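CBS domain-containing protein CBSX2, chloroplastic (Arabidopsis thaliana, PDB 3SL7) is a chloroplast CBS-pair protein that probably acts as a redox regulator, modulating plant development through the thioredoxin system. Local coordinates at residues A[18-21]-A[22-25]; A[84-87]-A[88-92]; A[114-117]-A[118-121]; A[134-137]-A[138-142]. All blocks are in the same frame, centred on the assembly; numbering follows the deposited sequence.

Contact 1 (A[18-21]-A[22-25]); sequences VVKP and STSV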
ATOM      1  N   VAL A  18       9.715   3.497  10.453  1.00 27.79           N
ATOM      2  CA  VAL A  18       9.655   2.827  11.738  1.00 30.67           C
ATOM      3  C   VAL A  18       8.984   3.712  12.764  1.00 36.62           C
ATOM      4  O   VAL A  18       8.979   4.935  12.630  1.00 29.39           O
ATOM      5  CB  VAL A  18      11.057   2.471  12.264  1.00 24.56           C
ATOM      6  CG1 VAL A  18      11.779   1.518  11.294  1.00 38.60           C
ATOM      7  CG2 VAL A  18      11.873   3.727  12.479  1.00 28.76           C
ATOM      8  N   VAL A  19       8.399   3.079  13.775  1.00 25.76           N
ATOM      9  CA  VAL A  19       7.958   3.782  14.979  1.00 31.01           C
ATOM     10  C   VAL A  19       8.501   3.031  16.183  1.00 34.11           C
ATOM     11  O   VAL A  19       9.105   1.967  16.036  1.00 34.07           O
ATOM     12  CB  VAL A  19       6.424   3.857  15.064  1.00 24.96           C
ATOM     13  CG1 VAL A  19       5.876   4.736  13.938  1.00 24.58           C
ATOM     14  CG2 VAL A  19       5.826   2.453  14.983  1.00 23.09           C
ATOM     15  N   LYS A  20       8.291   3.583  17.372  1.00 26.99           N
ATOM     16  CA  LYS A  20       8.696   2.923  18.600  1.00 32.83           C
ATOM     17  C   LYS A  20       7.464   2.612  19.436  1.00 31.79           C
ATOM     18  O   LYS A  20       6.393   3.120  19.153  1.00 30.99           O
ATOM     19  CB  LYS A  20       9.657   3.815  19.371  1.00 38.28           C
ATOM     20  CG  LYS A  20      10.846   4.266  18.547  1.00 40.61           C
ATOM     21  CD  LYS A  20      11.831   5.029  19.406  1.00 44.30           C
ATOM     22  CE  LYS A  20      13.039   5.471  18.605  1.00 56.00           C
ATOM     23  NZ  LYS A  20      13.973   6.268  19.450  1.00 61.33           N
ATOM     24  N   PRO A  21       7.609   1.756  20.457  1.00 26.43           N
ATOM     25  CA  PRO A  21       6.447   1.433  21.284  1.00 28.98           C
ATOM     26  C   PRO A  21       5.887   2.697  21.940  1.00 37.93           C
ATOM     27  O   PRO A  21       4.704   2.759  22.257  1.00 32.95           O
ATOM     28  CB  PRO A  21       7.020   0.495  22.334  1.00 27.21           C
ATOM     29  CG  PRO A  21       8.201  -0.181  21.603  1.00 27.92           C
ATOM     30  CD  PRO A  21       8.789   0.948  20.805  1.00 28.98           C
ATOM     31  N   SER A  22       6.732   3.707  22.109  1.00 34.40           N
ATOM     32  CA  SER A  22       6.321   4.955  22.754  1.00 41.34           C
ATOM     33  C   SER A  22       5.711   5.961  21.779  1.00 37.37           C
ATOM     34  O   SER A  22       5.198   7.002  22.182  1.00 36.82           O
ATOM     35  CB  SER A  22       7.514   5.587  23.472  1.00 45.38           C
ATOM     36  OG  SER A  22       8.515   5.984  22.550  1.00 44.36           O
ATOM     37  N   THR A  23       5.771   5.660  20.495  1.00 26.09           N
ATOM     38  CA  THR A  23       5.203   6.553  19.491  1.00 31.05           C
ATOM     39  C   THR A  23       3.706   6.657  19.730  1.00 39.20           C
ATOM     40  O   THR A  23       3.042   5.646  19.949  1.00 33.13           O
ATOM     41  CB  THR A  23       5.452   6.018  18.080  1.00 28.38           C
ATOM     42  OG1 THR A  23       6.861   5.921  17.869  1.00 34.82           O
ATOM     43  CG2 THR A  23       4.862   6.947  17.048  1.00 29.91           C
ATOM     44  N   SER A  24       3.168   7.870  19.701  1.00 32.34           N
ATOM     45  CA  SER A  24       1.736   8.027  19.912  1.00 35.75           C
ATOM     46  C   SER A  24       1.006   7.430  18.724  1.00 36.77           C
ATOM     47  O   SER A  24       1.545   7.382  17.620  1.00 31.50           O
ATOM     48  CB  SER A  24       1.355   9.492  20.095  1.00 40.17           C
ATOM     49  OG  SER A  24       1.475  10.196  18.879  1.00 37.07           O
ATOM     50  N   VAL A  25      -0.212   6.957  18.956  1.00 35.24           N
ATOM     51  CA  VAL A  25      -1.008   6.364  17.890  1.00 37.05           C
ATOM     52  C   VAL A  25      -1.198   7.360  16.759  1.00 37.31           C
ATOM     53  O   VAL A  25      -1.120   6.999  15.582  1.00 33.46           O
ATOM     54  CB  VAL A  25      -2.359   5.851  18.424  1.00 37.60           C
ATOM     55  CG1 VAL A  25      -3.366   5.675  17.300  1.00 35.89           C
ATOM     56  CG2 VAL A  25      -2.147   4.541  19.157  1.00 30.90           C
TER
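Thr-23 turns its hydroxyl back onto the chain that leads into the turn, and Lys-20 N gives its hydrogen to Thr-23 OG1 over 2.8 Å in a nearly straight bond (166°). In return Thr-23 N reaches Lys-20 O at 2.9 Å. One residue thus holds both backbone polar groups of Lys-20, with its side chain on the N-H and its main chain on the C=O. The hydroxyl gets there because OG1 lies anti to the carbonyl carbon (chi1 -60°), beside its own backbone N; the same rotation swings the methyl the other way, so that Thr-23 CG2 meets Val-19 CG1 at 3.9 Å, the two branched side chains crossing at about a right angle. At the corner, Pro-21 and Ser-22 carry the chain round.

Farther out, Val-19 packs on Leu-40 and Val-53, and Val-100 covers both Val-19 and Thr-23. The lysine chain runs away from the turn to a salt bridge with Asp-45. Just past the turn, Ser-24 OG accepts from Asp-27 N and so N-caps helix 25-35. The arrangement is a type I beta turn, Lys-20 to Thr-23, closed by its backbone bond and braced by the threonine hydroxyl, in the loop that delivers the chain to the first long helix of the first CBS motif.

Contact 2 (A[84-87]-A[88-92]); sequences TFNE and LQKLI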
ATOM      1  N   THR A  84     -17.514   4.421   7.585  1.00 45.62           N
ATOM      2  CA  THR A  84     -17.956   5.759   7.231  1.00 36.32           C
ATOM      3  C   THR A  84     -16.997   6.773   7.816  1.00 40.85           C
ATOM      4  O   THR A  84     -16.275   6.471   8.762  1.00 44.23           O
ATOM      5  CB  THR A  84     -19.332   6.062   7.831  1.00 42.21           C
ATOM      6  OG1 THR A  84     -19.214   6.166   9.256  1.00 45.31           O
ATOM      7  CG2 THR A  84     -20.318   4.960   7.476  1.00 48.57           C
ATOM      8  N   PHE A  85     -17.015   7.989   7.282  1.00 32.11           N
ATOM      9  CA  PHE A  85     -16.164   9.042   7.819  1.00 26.70           C
ATOM     10  C   PHE A  85     -16.483   9.352   9.279  1.00 35.50           C
ATOM     11  O   PHE A  85     -15.587   9.620  10.088  1.00 31.98           O
ATOM     12  CB  PHE A  85     -16.261  10.308   6.966  1.00 30.50           C
ATOM     13  CG  PHE A  85     -15.185  11.306   7.262  1.00 34.27           C
ATOM     14  CD1 PHE A  85     -13.882  11.081   6.831  1.00 32.90           C
ATOM     15  CD2 PHE A  85     -15.464  12.460   7.976  1.00 38.28           C
ATOM     16  CE1 PHE A  85     -12.877  11.984   7.106  1.00 30.59           C
ATOM     17  CE2 PHE A  85     -14.461  13.374   8.256  1.00 37.02           C
ATOM     18  CZ  PHE A  85     -13.164  13.135   7.818  1.00 39.83           C
ATOM     19  N   ASN A  86     -17.765   9.331   9.626  1.00 28.04           N
ATOM     20  CA  ASN A  86     -18.140   9.566  11.011  1.00 31.42           C
ATOM     21  C   ASN A  86     -17.541   8.531  11.970  1.00 35.67           C
ATOM     22  O   ASN A  86     -17.047   8.886  13.041  1.00 34.18           O
ATOM     23  CB  ASN A  86     -19.662   9.635  11.153  1.00 41.56           C
ATOM     24  CG  ASN A  86     -20.086  10.185  12.489  1.00 68.37           C
ATOM     25  OD1 ASN A  86     -20.076  11.398  12.703  1.00 83.44           O
ATOM     26  ND2 ASN A  86     -20.450   9.297  13.402  1.00 73.16           N
ATOM     27  N   GLU A  87     -17.569   7.257  11.580  1.00 41.35           N
ATOM     28  CA  GLU A  87     -16.974   6.195  12.395  1.00 41.49           C
ATOM     29  C   GLU A  87     -15.474   6.410  12.515  1.00 35.60           C
ATOM     30  O   GLU A  87     -14.888   6.219  13.576  1.00 41.04           O
ATOM     31  CB  GLU A  87     -17.239   4.826  11.781  1.00 41.40           C
ATOM     32  CG  GLU A  87     -18.694   4.412  11.742  1.00 61.17           C
ATOM     33  CD  GLU A  87     -18.873   3.045  11.119  1.00 63.87           C
ATOM     34  OE1 GLU A  87     -17.880   2.515  10.590  1.00 41.90           O
ATOM     35  OE2 GLU A  87     -19.995   2.503  11.155  1.00 77.43           O
ATOM     36  N   LEU A  88     -14.863   6.820  11.413  1.00 36.80           N
ATOM     37  CA  LEU A  88     -13.435   7.099  11.387  1.00 38.81           C
ATOM     38  C   LEU A  88     -13.082   8.224  12.352  1.00 45.75           C
ATOM     39  O   LEU A  88     -12.124   8.116  13.122  1.00 39.68           O
ATOM     40  CB  LEU A  88     -12.994   7.469   9.973  1.00 29.26           C
ATOM     41  CG  LEU A  88     -11.528   7.879   9.851  1.00 30.05           C
ATOM     42  CD1 LEU A  88     -10.617   6.738  10.316  1.00 31.95           C
ATOM     43  CD2 LEU A  88     -11.214   8.261   8.416  1.00 29.59           C
ATOM     44  N   GLN A  89     -13.853   9.307  12.313  1.00 37.83           N
ATOM     45  CA  GLN A  89     -13.613  10.421  13.226  1.00 34.72           C
ATOM     46  C   GLN A  89     -13.765   9.991  14.680  1.00 41.21           C
ATOM     47  O   GLN A  89     -13.025  10.451  15.553  1.00 43.36           O
ATOM     48  CB  GLN A  89     -14.543  11.591  12.931  1.00 35.70           C
ATOM     49  CG  GLN A  89     -14.282  12.278  11.601  1.00 34.73           C
ATOM     50  CD  GLN A  89     -15.006  13.612  11.503  1.00 42.45           C
ATOM     51  OE1 GLN A  89     -16.210  13.663  11.243  1.00 38.12           O
ATOM     52  NE2 GLN A  89     -14.276  14.701  11.725  1.00 34.97           N
ATOM     53  N   LYS A  90     -14.728   9.112  14.943  1.00 40.56           N
ATOM     54  CA  LYS A  90     -14.880   8.567  16.289  1.00 37.75           C
ATOM     55  C   LYS A  90     -13.600   7.857  16.709  1.00 53.48           C
ATOM     56  O   LYS A  90     -13.112   8.052  17.818  1.00 50.03           O
ATOM     57  CB  LYS A  90     -16.053   7.597  16.363  1.00 50.71           C
ATOM     58  CG  LYS A  90     -17.419   8.272  16.324  1.00 76.80           C
ATOM     59  CD  LYS A  90     -18.509   7.342  16.839  1.00 88.85           C
ATOM     60  CE  LYS A  90     -19.880   7.998  16.792  1.00 98.88           C
ATOM     61  NZ  LYS A  90     -20.563   7.758  15.492  1.00106.96           N
ATOM     62  N   LEU A  91     -13.059   7.033  15.818  1.00 47.76           N
ATOM     63  CA  LEU A  91     -11.830   6.300  16.105  1.00 39.04           C
ATOM     64  C   LEU A  91     -10.694   7.277  16.336  1.00 44.02           C
ATOM     65  O   LEU A  91      -9.971   7.185  17.330  1.00 50.38           O
ATOM     66  CB  LEU A  91     -11.489   5.345  14.953  1.00 38.65           C
ATOM     67  CG  LEU A  91     -12.441   4.159  14.757  1.00 45.46           C
ATOM     68  CD1 LEU A  91     -12.024   3.314  13.559  1.00 43.19           C
ATOM     69  CD2 LEU A  91     -12.514   3.307  16.015  1.00 45.43           C
ATOM     70  N   ILE A  92     -10.540   8.221  15.415  1.00 36.93           N
ATOM     71  CA  ILE A  92      -9.460   9.191  15.524  1.00 37.65           C
ATOM     72  C   ILE A  92      -9.555   9.960  16.839  1.00 49.71           C
ATOM     73  O   ILE A  92      -8.539  10.306  17.436  1.00 55.17           O
ATOM     74  CB  ILE A  92      -9.445  10.177  14.345  1.00 46.77           C
ATOM     75  CG1 ILE A  92      -9.092   9.443  13.049  1.00 44.59           C
ATOM     76  CG2 ILE A  92      -8.429  11.289  14.595  1.00 43.06           C
ATOM     77  CD1 ILE A  92      -7.697   8.909  13.053  1.00 29.84           C
TER
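Gln-89 N donates to Phe-85 O over 2.8 Å, a routine turn of helix 85-93 that also brings their side chains together on one flank of the helix. The helix opens at Thr-84, the N-cap residue. Its OG1, set between the backbone N and the carbonyl carbon (chi1 69°), accepts from Glu-87 N at 3.0 Å, giving a partner to an N-H of the first turn, while Thr-84 O takes Leu-88 N as the next bond of the helix.

Phe-85 CG is turned anti to the backbone N (chi1 -166°), which slants the ring outward and toward the C-terminal end of the helix. There Gln-89 CD comes obliquely to Phe-85 CE2 at 3.3 Å, with the amide and ring planes 36° apart: neither a flat stack nor an upright one. Leu-88 CD2 comes obliquely to Phe-85 CD1 at 4.2 Å; both groups lie on the same side of the ring plane, near opposite corners of the ring. Glu-87 points elsewhere, its OE1 accepting from Lys-83 N.

Val-150 of the second subunit packs on Phe-85 and Leu-88, and Ile-157 of that subunit on Gln-89. The chemistry is therefore two-sided: one flank of the helix offers a mostly apolar patch to the dimer partner, whereas Asn-86 and Lys-90 stand exposed on another, and a threonine hydroxyl secures the first turn.

Contact 3 (A[114-117]-A[118-121]); sequences STNL and EDAA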
ATOM      1  N   SER A 114      20.176 -13.592   4.502  1.00 23.07           N
ATOM      2  CA  SER A 114      20.641 -14.846   3.918  1.00 30.50           C
ATOM      3  C   SER A 114      19.503 -15.830   3.699  1.00 29.53           C
ATOM      4  O   SER A 114      19.692 -16.871   3.086  1.00 30.43           O
ATOM      5  CB  SER A 114      21.681 -15.492   4.831  1.00 36.45           C
ATOM      6  OG  SER A 114      21.156 -15.614   6.147  1.00 32.33           O
ATOM      7  N   THR A 115      18.321 -15.502   4.204  1.00 31.26           N
ATOM      8  CA  THR A 115      17.177 -16.389   4.059  1.00 30.19           C
ATOM      9  C   THR A 115      16.868 -16.615   2.591  1.00 28.43           C
ATOM     10  O   THR A 115      16.862 -15.681   1.801  1.00 32.71           O
ATOM     11  CB  THR A 115      15.938 -15.819   4.775  1.00 34.37           C
ATOM     12  OG1 THR A 115      16.215 -15.724   6.172  1.00 30.05           O
ATOM     13  CG2 THR A 115      14.735 -16.721   4.580  1.00 36.29           C
ATOM     14  N   ASN A 116      16.636 -17.876   2.238  1.00 34.49           N
ATOM     15  CA  ASN A 116      16.270 -18.252   0.882  1.00 32.04           C
ATOM     16  C   ASN A 116      15.005 -17.516   0.455  1.00 32.32           C
ATOM     17  O   ASN A 116      14.029 -17.460   1.196  1.00 32.25           O
ATOM     18  CB  ASN A 116      16.081 -19.769   0.796  1.00 32.45           C
ATOM     19  CG  ASN A 116      15.445 -20.206  -0.509  1.00 38.51           C
ATOM     20  OD1 ASN A 116      14.227 -20.382  -0.596  1.00 42.71           O
ATOM     21  ND2 ASN A 116      16.269 -20.389  -1.532  1.00 47.35           N
ATOM     22  N   LEU A 117      15.035 -16.929  -0.735  1.00 34.15           N
ATOM     23  CA  LEU A 117      13.932 -16.083  -1.192  1.00 29.97           C
ATOM     24  C   LEU A 117      12.614 -16.839  -1.267  1.00 30.00           C
ATOM     25  O   LEU A 117      11.577 -16.314  -0.860  1.00 32.62           O
ATOM     26  CB  LEU A 117      14.246 -15.446  -2.544  1.00 30.08           C
ATOM     27  CG  LEU A 117      13.199 -14.448  -3.053  1.00 29.66           C
ATOM     28  CD1 LEU A 117      13.123 -13.254  -2.123  1.00 32.07           C
ATOM     29  CD2 LEU A 117      13.522 -14.006  -4.459  1.00 40.25           C
ATOM     30  N   GLU A 118      12.641 -18.059  -1.797  1.00 27.57           N
ATOM     31  CA  GLU A 118      11.423 -18.865  -1.908  1.00 29.99           C
ATOM     32  C   GLU A 118      10.834 -19.198  -0.541  1.00 34.43           C
ATOM     33  O   GLU A 118       9.623 -19.192  -0.376  1.00 31.23           O
ATOM     34  CB  GLU A 118      11.670 -20.152  -2.708  1.00 30.01           C
ATOM     35  CG  GLU A 118      12.225 -19.882  -4.100  1.00 45.04           C
ATOM     36  CD  GLU A 118      11.996 -21.030  -5.084  1.00 59.41           C
ATOM     37  OE1 GLU A 118      11.077 -21.848  -4.853  1.00 60.59           O
ATOM     38  OE2 GLU A 118      12.731 -21.107  -6.093  1.00 78.07           O
ATOM     39  N   ASP A 119      11.687 -19.512   0.431  1.00 30.61           N
ATOM     40  CA  ASP A 119      11.218 -19.732   1.794  1.00 39.12           C
ATOM     41  C   ASP A 119      10.572 -18.458   2.332  1.00 30.55           C
ATOM     42  O   ASP A 119       9.476 -18.495   2.880  1.00 36.14           O
ATOM     43  CB  ASP A 119      12.372 -20.142   2.704  1.00 33.39           C
ATOM     44  CG  ASP A 119      12.748 -21.600   2.547  1.00 45.29           C
ATOM     45  OD1 ASP A 119      12.208 -22.262   1.639  1.00 46.00           O
ATOM     46  OD2 ASP A 119      13.588 -22.086   3.335  1.00 59.01           O
ATOM     47  N   ALA A 120      11.259 -17.331   2.172  1.00 25.85           N
ATOM     48  CA  ALA A 120      10.743 -16.066   2.669  1.00 32.69           C
ATOM     49  C   ALA A 120       9.418 -15.718   1.999  1.00 28.96           C
ATOM     50  O   ALA A 120       8.489 -15.249   2.645  1.00 32.42           O
ATOM     51  CB  ALA A 120      11.763 -14.957   2.468  1.00 29.78           C
ATOM     52  N   ALA A 121       9.320 -15.977   0.703  1.00 26.62           N
ATOM     53  CA  ALA A 121       8.102 -15.669  -0.027  1.00 30.38           C
ATOM     54  C   ALA A 121       6.900 -16.405   0.573  1.00 41.02           C
ATOM     55  O   ALA A 121       5.826 -15.833   0.750  1.00 35.45           O
ATOM     56  CB  ALA A 121       8.273 -16.016  -1.500  1.00 28.95           C
TER
HETATM   57  O   HOH W   1      16.419 -20.257   4.094  1.00 46.15           O
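The side chain of Asn-116 folds forward over the start of the helix, its OD1 accepting from Asp-119 N at 2.9 Å. The amide is placed there by a CG turned away from the backbone N (chi1 169°), and the donor stands only 18° off the amide plane. Asp-119, in the same first turn, lies beside it: its CG approaches Asn-116 OD1 to 3.7 Å, and Glu-118 CB touches the same oxygen at 3.3 Å. Beyond CG the Glu-118 chain extends outward. A water ties Asp-119 to the loop before the helix: it accepts from Asn-116 N at 3.0 Å and donates weakly to Asp-119 OD2.

Asn-116 is the N-cap of helix 117-124 in the second CBS motif, and its main-chain carbonyl starts the helical bonding by taking Ala-120 N, so that Asn-116 O and Asn-116 OD1 serve two successive N-H groups of the first turn. On another side of the turn Thr-115 CG2 sits against Ala-120 CB, 4.1 Å away, while the threonine hydroxyl accepts from Arg-112 N. Val-6 of helix 6-9 covers both Thr-115 and Ala-120. Leu-117 points inward from the same first turn to meet Phe-9 and Ala-153, and Phe-85 of the second subunit packs against Leu-117, Glu-118 and Ala-121.

Contact 4 (A[134-137]-A[138-142]); sequences VVDA and DGKLI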
ATOM      1  N   VAL A 134      13.452  -7.763   8.179  1.00 22.58           N
ATOM      2  CA  VAL A 134      14.722  -8.483   8.029  1.00 20.90           C
ATOM      3  C   VAL A 134      15.642  -7.966   9.115  1.00 22.74           C
ATOM      4  O   VAL A 134      15.821  -6.754   9.264  1.00 31.02           O
ATOM      5  CB  VAL A 134      15.347  -8.252   6.651  1.00 24.30           C
ATOM      6  CG1 VAL A 134      16.529  -9.220   6.420  1.00 24.12           C
ATOM      7  CG2 VAL A 134      14.301  -8.431   5.569  1.00 25.89           C
ATOM      8  N   VAL A 135      16.204  -8.885   9.893  1.00 23.95           N
ATOM      9  CA  VAL A 135      17.110  -8.513  10.958  1.00 17.33           C
ATOM     10  C   VAL A 135      18.528  -9.042  10.737  1.00 26.05           C
ATOM     11  O   VAL A 135      18.757  -9.967   9.948  1.00 26.56           O
ATOM     12  CB  VAL A 135      16.585  -8.994  12.326  1.00 28.76           C
ATOM     13  CG1 VAL A 135      15.202  -8.385  12.609  1.00 21.86           C
ATOM     14  CG2 VAL A 135      16.513 -10.509  12.360  1.00 30.08           C
ATOM     15  N   ASP A 136      19.480  -8.439  11.435  1.00 28.68           N
ATOM     16  CA  ASP A 136      20.845  -8.931  11.455  1.00 30.07           C
ATOM     17  C   ASP A 136      21.068  -9.810  12.671  1.00 32.42           C
ATOM     18  O   ASP A 136      20.127 -10.122  13.376  1.00 27.56           O
ATOM     19  CB  ASP A 136      21.845  -7.779  11.436  1.00 27.29           C
ATOM     20  CG  ASP A 136      21.801  -6.934  12.695  1.00 42.69           C
ATOM     21  OD1 ASP A 136      21.189  -7.335  13.718  1.00 28.49           O
ATOM     22  OD2 ASP A 136      22.401  -5.846  12.654  1.00 31.57           O
ATOM     23  N   ALA A 137      22.320 -10.199  12.915  1.00 24.58           N
ATOM     24  CA  ALA A 137      22.615 -11.209  13.924  1.00 35.54           C
ATOM     25  C   ALA A 137      22.342 -10.667  15.316  1.00 32.43           C
ATOM     26  O   ALA A 137      22.204 -11.425  16.274  1.00 48.54           O
ATOM     27  CB  ALA A 137      24.068 -11.672  13.806  1.00 30.46           C
ATOM     28  N   ASP A 138      22.274  -9.343  15.404  1.00 29.47           N
ATOM     29  CA  ASP A 138      21.938  -8.643  16.635  1.00 34.62           C
ATOM     30  C   ASP A 138      20.458  -8.304  16.760  1.00 42.52           C
ATOM     31  O   ASP A 138      20.073  -7.582  17.671  1.00 35.10           O
ATOM     32  CB  ASP A 138      22.714  -7.341  16.711  1.00 36.97           C
ATOM     33  CG  ASP A 138      24.126  -7.547  17.147  1.00 55.54           C
ATOM     34  OD1 ASP A 138      24.341  -8.447  17.987  1.00 57.77           O
ATOM     35  OD2 ASP A 138      25.012  -6.826  16.639  1.00 80.37           O
ATOM     36  N   GLY A 139      19.632  -8.789  15.844  1.00 31.90           N
ATOM     37  CA  GLY A 139      18.202  -8.540  15.932  1.00 27.99           C
ATOM     38  C   GLY A 139      17.828  -7.119  15.555  1.00 30.13           C
ATOM     39  O   GLY A 139      16.688  -6.704  15.737  1.00 29.29           O
ATOM     40  N   LYS A 140      18.785  -6.369  15.020  1.00 31.26           N
ATOM     41  CA  LYS A 140      18.520  -5.028  14.501  1.00 28.78           C
ATOM     42  C   LYS A 140      17.782  -5.089  13.170  1.00 28.83           C
ATOM     43  O   LYS A 140      18.098  -5.906  12.311  1.00 26.70           O
ATOM     44  CB  LYS A 140      19.820  -4.244  14.302  1.00 37.24           C
ATOM     45  CG  LYS A 140      20.708  -4.157  15.530  1.00 50.05           C
ATOM     46  CD  LYS A 140      19.928  -3.715  16.755  1.00 41.59           C
ATOM     47  CE  LYS A 140      20.863  -3.445  17.928  1.00 46.25           C
ATOM     48  NZ  LYS A 140      21.805  -2.334  17.613  1.00 52.90           N
ATOM     49  N   LEU A 141      16.803  -4.206  12.999  1.00 23.99           N
ATOM     50  CA  LEU A 141      16.059  -4.117  11.755  1.00 26.29           C
ATOM     51  C   LEU A 141      16.971  -3.610  10.646  1.00 25.48           C
ATOM     52  O   LEU A 141      17.502  -2.509  10.747  1.00 27.73           O
ATOM     53  CB  LEU A 141      14.908  -3.135  11.931  1.00 29.09           C
ATOM     54  CG  LEU A 141      14.029  -2.952  10.708  1.00 30.55           C
ATOM     55  CD1 LEU A 141      13.409  -4.291  10.364  1.00 24.11           C
ATOM     56  CD2 LEU A 141      12.946  -1.902  10.994  1.00 27.04           C
ATOM     57  N   ILE A 142      17.164  -4.399   9.593  1.00 25.56           N
ATOM     58  CA  ILE A 142      18.042  -3.956   8.510  1.00 25.99           C
ATOM     59  C   ILE A 142      17.292  -3.836   7.194  1.00 23.33           C
ATOM     60  O   ILE A 142      17.798  -3.304   6.211  1.00 31.95           O
ATOM     61  CB  ILE A 142      19.277  -4.863   8.340  1.00 22.15           C
ATOM     62  CG1 ILE A 142      18.859  -6.307   8.064  1.00 24.94           C
ATOM     63  CG2 ILE A 142      20.166  -4.791   9.570  1.00 22.90           C
ATOM     64  CD1 ILE A 142      20.048  -7.228   7.695  1.00 31.28           C
TER
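Backbone bonds close the hairpin: Ile-142 N donates to Val-134 O at 2.7 Å, almost straight at 172°, and Asp-136 N to Lys-140 O at 3.0 Å. Between them Val-135 and Leu-141 form an antiparallel non-hydrogen-bonded pair. Lys-140 O also receives a CA-H...O contact from Val-135 CA at 3.1 Å. Gly-139 N to Asp-136 O completes the type I turn from Asp-136 to Gly-139, and Gly-139, with a positive phi of 74°, is the bulge residue of what is a type I turn with a G1 beta bulge.

The side-chain polar contacts gather on Asp-136 OD1. It takes Lys-140 N at 2.9 Å, from above the carboxylate plane, and Asp-138 N at 2.8 Å in a weak, bent bond. One oxygen thus spans the turn, its carboxylate directed across the chain by a CG lying between backbone N and carbonyl carbon (chi1 66°). The Lys-140 chain runs alongside Asp-136, but its NZ goes on to Asn-46 O.

Apolar contacts follow the strands. Val-134 CG1 and Ile-142 CG1 cross at about a right angle, 4.1 Å apart, and Ile-142 CG2 lies 3.9 Å from Asp-136 CB.

Strand 131-135 pairs in parallel with strand 111-112, Val-135 bonding to Val-111 through the backbone, while Leu-141 packs on Pro-41 and Ile-43 of strand 39-43, bringing this hairpin of the second CBS motif against the sheet of the first.

How the contacts relate
Contacts 1 and 4 are both type I turns in which an oxygen of a side chain accepts backbone N-H groups, a hydroxyl in the first and a carboxylate in the second. They belong to different CBS motifs yet meet, Val-18 CG1 lying 3.6 Å from Leu-141 CD2. Contacts 2 and 3 are helix starts, capped by threonine and asparagine respectively; their centres are about 39 Å apart within one chain, on opposite sides of its centre, but both touch the second subunit, where Phe-85 of one chain packs on the 117-121 turn of the other. Contact 1 lies at the surface, while contacts 2, 3 and 4 are partly buried.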